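Local coordinates for N5-Carboxyaminoimidazole ribonucleotide synthetase (Staphylococcus aureus subsp. aureus, PDB 3ORQ) that catalyses the ATP-dependent conversion of 5-aminoimidazole ribonucleotide and bicarbonate to N5-carboxyaminoimidazole ribonucleotide, a ligase reaction of purine biosynthesis, at the interface of chains A and B. Numbering follows the deposited sequence. Chains: chain A/B, N5-Carboxyaminoimidazole ribonucleotide synthetase.

Contact 1: the interface of chains A and B. Residues chain A 8, 301-302; chain B 330-332.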
loop_
_atom_site.group_PDB
_atom_site.type_symbol
_atom_site.label_atom_id
_atom_site.label_comp_id
_atom_site.label_asym_id
_atom_site.label_seq_id
_atom_site.Cartn_x
_atom_site.Cartn_y
_atom_site.Cartn_z
ATOM N N LYS A 8 18.075 7.591 -14.364
ATOM C CA LYS A 8 16.619 7.593 -14.302
ATOM C C LYS A 8 16.135 6.224 -14.737
ATOM O O LYS A 8 16.247 5.873 -15.912
ATOM C CB LYS A 8 15.999 8.720 -15.161
ATOM C CG LYS A 8 16.278 10.124 -14.571
ATOM C CD LYS A 8 15.714 11.275 -15.428
ATOM C CE LYS A 8 16.071 12.637 -14.771
ATOM N NZ LYS A 8 15.997 13.857 -15.639
ATOM N N GLN A 301 13.549 9.437 -10.108
ATOM C CA GLN A 301 12.350 10.146 -10.576
ATOM C C GLN A 301 12.224 11.507 -9.895
ATOM O O GLN A 301 12.884 11.769 -8.902
ATOM C CB GLN A 301 11.080 9.341 -10.271
ATOM C CG GLN A 301 11.128 7.803 -10.638
ATOM C CD GLN A 301 11.287 7.588 -12.075
ATOM O OE1 GLN A 301 10.405 7.922 -12.863
ATOM N NE2 GLN A 301 12.434 7.052 -12.467
ATOM N N SER A 302 11.362 12.360 -10.412
ATOM C CA SER A 302 10.994 13.590 -9.689
ATOM C C SER A 302 10.236 13.269 -8.416
ATOM O O SER A 302 9.474 12.265 -8.378
ATOM C CB SER A 302 10.155 14.539 -10.542
ATOM O OG SER A 302 10.902 14.907 -11.693
ATOM N N PHE B 330 6.517 9.798 -17.284
ATOM C CA PHE B 330 6.116 9.387 -15.913
ATOM C C PHE B 330 7.045 9.942 -14.861
ATOM O O PHE B 330 6.614 10.368 -13.795
ATOM C CB PHE B 330 6.040 7.857 -15.772
ATOM C CG PHE B 330 4.841 7.238 -16.483
ATOM C CD1 PHE B 330 3.764 8.033 -16.874
ATOM C CD2 PHE B 330 4.811 5.895 -16.772
ATOM C CE1 PHE B 330 2.628 7.473 -17.526
ATOM C CE2 PHE B 330 3.681 5.327 -17.391
ATOM C CZ PHE B 330 2.610 6.136 -17.787
ATOM N N ASN B 331 8.324 9.969 -15.194
ATOM C CA ASN B 331 9.365 10.450 -14.289
ATOM C C ASN B 331 9.137 11.902 -13.798
ATOM O O ASN B 331 9.594 12.271 -12.731
ATOM C CB ASN B 331 10.749 10.326 -14.944
ATOM C CG ASN B 331 10.945 11.322 -16.086
ATOM O OD1 ASN B 331 10.565 11.058 -17.210
ATOM N ND2 ASN B 331 11.529 12.478 -15.781
ATOM N N GLU B 332 8.411 12.689 -14.579
ATOM C CA GLU B 332 8.243 14.104 -14.296
ATOM C C GLU B 332 6.996 14.343 -13.456
ATOM O O GLU B 332 6.747 15.472 -13.006
ATOM C CB GLU B 332 8.123 14.868 -15.623
ATOM C CG GLU B 332 9.468 15.131 -16.316
ATOM C CD GLU B 332 9.324 15.196 -17.841
ATOM O OE1 GLU B 332 8.256 15.660 -18.305
ATOM O OE2 GLU B 332 10.246 14.712 -18.574
HETATM O O HOH W 1 12.358 13.718 -13.636
HETATM O O HOH W 2 7.988 11.158 -10.420
#

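Contact 2: the interface of chains A and B. Residues chain A 287-288, 308, 310; chain B 284, 311, 337, 358.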
loop_
_atom_site.group_PDB
_atom_site.type_symbol
_atom_site.label_atom_id
_atom_site.label_comp_id
_atom_site.label_asym_id
_atom_site.label_seq_id
_atom_site.Cartn_x
_atom_site.Cartn_y
_atom_site.Cartn_z
ATOM N N ASP A 287 -0.337 11.806 1.290
ATOM C CA ASP A 287 -0.619 11.478 -0.105
ATOM C C ASP A 287 0.533 10.685 -0.729
ATOM O O ASP A 287 0.398 10.140 -1.846
ATOM C CB ASP A 287 -0.939 12.749 -0.915
ATOM C CG ASP A 287 0.086 13.872 -0.708
ATOM O OD1 ASP A 287 0.999 13.732 0.138
ATOM O OD2 ASP A 287 -0.019 14.915 -1.391
ATOM N N TYR A 288 1.672 10.649 -0.027
ATOM C CA TYR A 288 2.833 9.813 -0.393
ATOM C C TYR A 288 3.367 9.242 0.919
ATOM O O TYR A 288 3.311 9.913 1.947
ATOM C CB TYR A 288 3.964 10.626 -1.005
ATOM C CG TYR A 288 3.616 11.375 -2.298
ATOM C CD1 TYR A 288 3.140 12.696 -2.234
ATOM C CD2 TYR A 288 3.793 10.789 -3.547
ATOM C CE1 TYR A 288 2.819 13.412 -3.368
ATOM C CE2 TYR A 288 3.436 11.497 -4.738
ATOM C CZ TYR A 288 2.956 12.818 -4.610
ATOM O OH TYR A 288 2.633 13.561 -5.724
ATOM N N GLU A 308 1.364 16.156 1.734
ATOM C CA GLU A 308 0.151 16.630 2.401
ATOM C C GLU A 308 -0.217 15.658 3.466
ATOM O O GLU A 308 -0.263 14.465 3.205
ATOM C CB GLU A 308 -1.035 16.756 1.445
ATOM C CG GLU A 308 -1.080 18.038 0.684
ATOM C CD GLU A 308 -2.388 18.243 -0.083
ATOM O OE1 GLU A 308 -2.314 18.863 -1.181
ATOM O OE2 GLU A 308 -3.475 17.809 0.405
ATOM N N LEU A 310 -3.237 14.267 4.881
ATOM C CA LEU A 310 -4.694 14.154 4.561
ATOM C C LEU A 310 -5.551 14.011 5.839
ATOM O O LEU A 310 -6.674 14.504 5.918
ATOM C CB LEU A 310 -4.924 12.968 3.622
ATOM C CG LEU A 310 -4.100 13.029 2.323
ATOM C CD1 LEU A 310 -4.242 11.762 1.457
ATOM C CD2 LEU A 310 -4.448 14.316 1.497
ATOM N N GLU B 284 -5.277 5.462 -2.859
ATOM C CA GLU B 284 -4.678 6.717 -2.415
ATOM C C GLU B 284 -5.689 7.692 -1.811
ATOM O O GLU B 284 -5.310 8.518 -1.000
ATOM C CB GLU B 284 -3.931 7.409 -3.566
ATOM C CG GLU B 284 -2.608 6.756 -3.945
ATOM C CD GLU B 284 -2.805 5.556 -4.887
ATOM O OE1 GLU B 284 -3.923 5.403 -5.460
ATOM O OE2 GLU B 284 -1.838 4.780 -5.074
ATOM N N LYS B 311 -9.332 12.906 -0.166
ATOM C CA LYS B 311 -9.119 13.885 -1.184
ATOM C C LYS B 311 -9.741 13.382 -2.485
ATOM O O LYS B 311 -9.683 12.168 -2.764
ATOM C CB LYS B 311 -7.628 14.127 -1.370
ATOM C CG LYS B 311 -7.310 15.308 -2.292
ATOM C CD LYS B 311 -5.990 16.001 -1.910
ATOM C CE LYS B 311 -5.464 16.913 -3.087
ATOM N NZ LYS B 311 -4.082 17.256 -2.831
ATOM N N HIS B 337 0.874 9.168 -9.209
ATOM C CA HIS B 337 0.742 7.974 -8.374
ATOM C C HIS B 337 0.577 6.721 -9.248
ATOM O O HIS B 337 -0.450 6.036 -9.189
ATOM C CB HIS B 337 -0.447 8.103 -7.426
ATOM C CG HIS B 337 -0.293 9.184 -6.406
ATOM N ND1 HIS B 337 -0.998 10.372 -6.464
ATOM C CD2 HIS B 337 0.471 9.254 -5.289
ATOM C CE1 HIS B 337 -0.642 11.141 -5.450
ATOM N NE2 HIS B 337 0.235 10.479 -4.715
ATOM N N LEU B 358 -4.759 12.659 -7.251
ATOM C CA LEU B 358 -5.484 13.344 -6.181
ATOM C C LEU B 358 -5.559 14.795 -6.561
ATOM O O LEU B 358 -4.569 15.354 -7.027
ATOM C CB LEU B 358 -4.702 13.226 -4.877
ATOM C CG LEU B 358 -4.525 11.811 -4.373
ATOM C CD1 LEU B 358 -3.949 11.841 -2.972
ATOM C CD2 LEU B 358 -5.883 11.056 -4.422
#

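Contact 1: the interface of chains A and B
A:Ser302 and B:Asn331 meet backbone to backbone, joining the loop after helix 290-298 of one subunit to the 3-10 helix 327-332 of the other in this two-fold symmetric interface. A direct hydrogen bond runs from A:Ser302 N to B:Asn331 O over 2.9 Å. It is fairly straight, 156° at the hydrogen, and the donor lies in the carbonyl plane. The hydroxyl A:Ser302 OG, turned back beside its own backbone N, adds a weak bond of 3.1 Å to the same B:Asn331 O.

Two waters widen this polar junction. Water 1 joins side chain to side chain, lying 2.7 Å from A:Ser302 OG and 2.6 Å from the amide nitrogen B:Asn331 ND2. With CG between the backbone N and the carbonyl carbon (chi1 70°), B:Asn331 directs its ND2 to this water. Water 2 links the two backbones, 2.8 Å from A:Ser302 O and 3.0 Å from B:Asn331 O, so the asparagine carbonyl is shared by protein and solvent donors.

A:Lys8 NZ lies 6.5 Å from OE2 of the poorly ordered B:Glu332, too far for a salt bridge, and any attraction would be long-range and weak.

Packing is supplied by A:Gln301, whose chain bends at chi2 and brings its amide across the base of the B:Asn331 side chain, the two amide planes 89° apart. The carboxamide carbon A:Gln301 CD packs 4.0 Å from B:Asn331 CB.

Contact 2: the interface of chains A and B
B:His337 points its imidazole at one face of the A:Tyr288 ring, where two subunits of this PurK/PurT-family ATP-grasp enzyme meet. The two side chains cross at about a right angle. The histidine leads with its nitrogen, NE2 standing 3.4 Å above the phenol plane and offset toward the rim on the CE2 side. The same NE2 gives a weak, bent hydrogen bond of 2.9 Å to the backbone carbonyl A:Asp287 O, 129° at the hydrogen. The one nitrogen thus meets both the carbonyl of A:Asp287 and the ring face of the next residue.

Beside this pair, B:Leu358, at the end of strand 351-358, brings its CD1 methyl to 3.8 Å from A:Asp287 CB. The aspartate carboxylate turns away from the histidine into its own chain, CG lying between the backbone N and the carbonyl carbon (chi1 49°). Its OD1 accepts the backbone A:Glu308 N at 2.9 Å, tying the loop that carries A:Glu308 to the one that carries A:Asp287.

A:Glu308 and B:Lys311 also cross nearly perpendicularly. B:Lys311 NZ forms a salt bridge of 2.9 Å with A:Glu308 OE1, approaching from above the carboxylate plane, 42° out of it, although the glutamate is poorly ordered. A:Asp287 OD2, 4.9 Å from B:Lys311 NZ, may add to the negative field around the ammonium. Lower on the lysine chain, the CD methylene rests 4.1 Å from the A:Leu310 methyl CD2.

The centres of contact 1 and contact 2 lie about 18 Å apart along the same interface, and they share no residues. On chain A, helix 290-298 connects them, with the contact 2 loop before it and the contact 1 loop after it; the chain then returns to contact 2 at residues 308 and 310. On chain B, the 3-10 helix 327-332 of contact 1 shortly precedes the contact 2 histidine. Two-fold symmetry repeats both patches with the chains exchanged. The two patches thus tie the same stretches of chain to the partner at separate points, across what is probably the dimer interface, although the structure alone does not prove it.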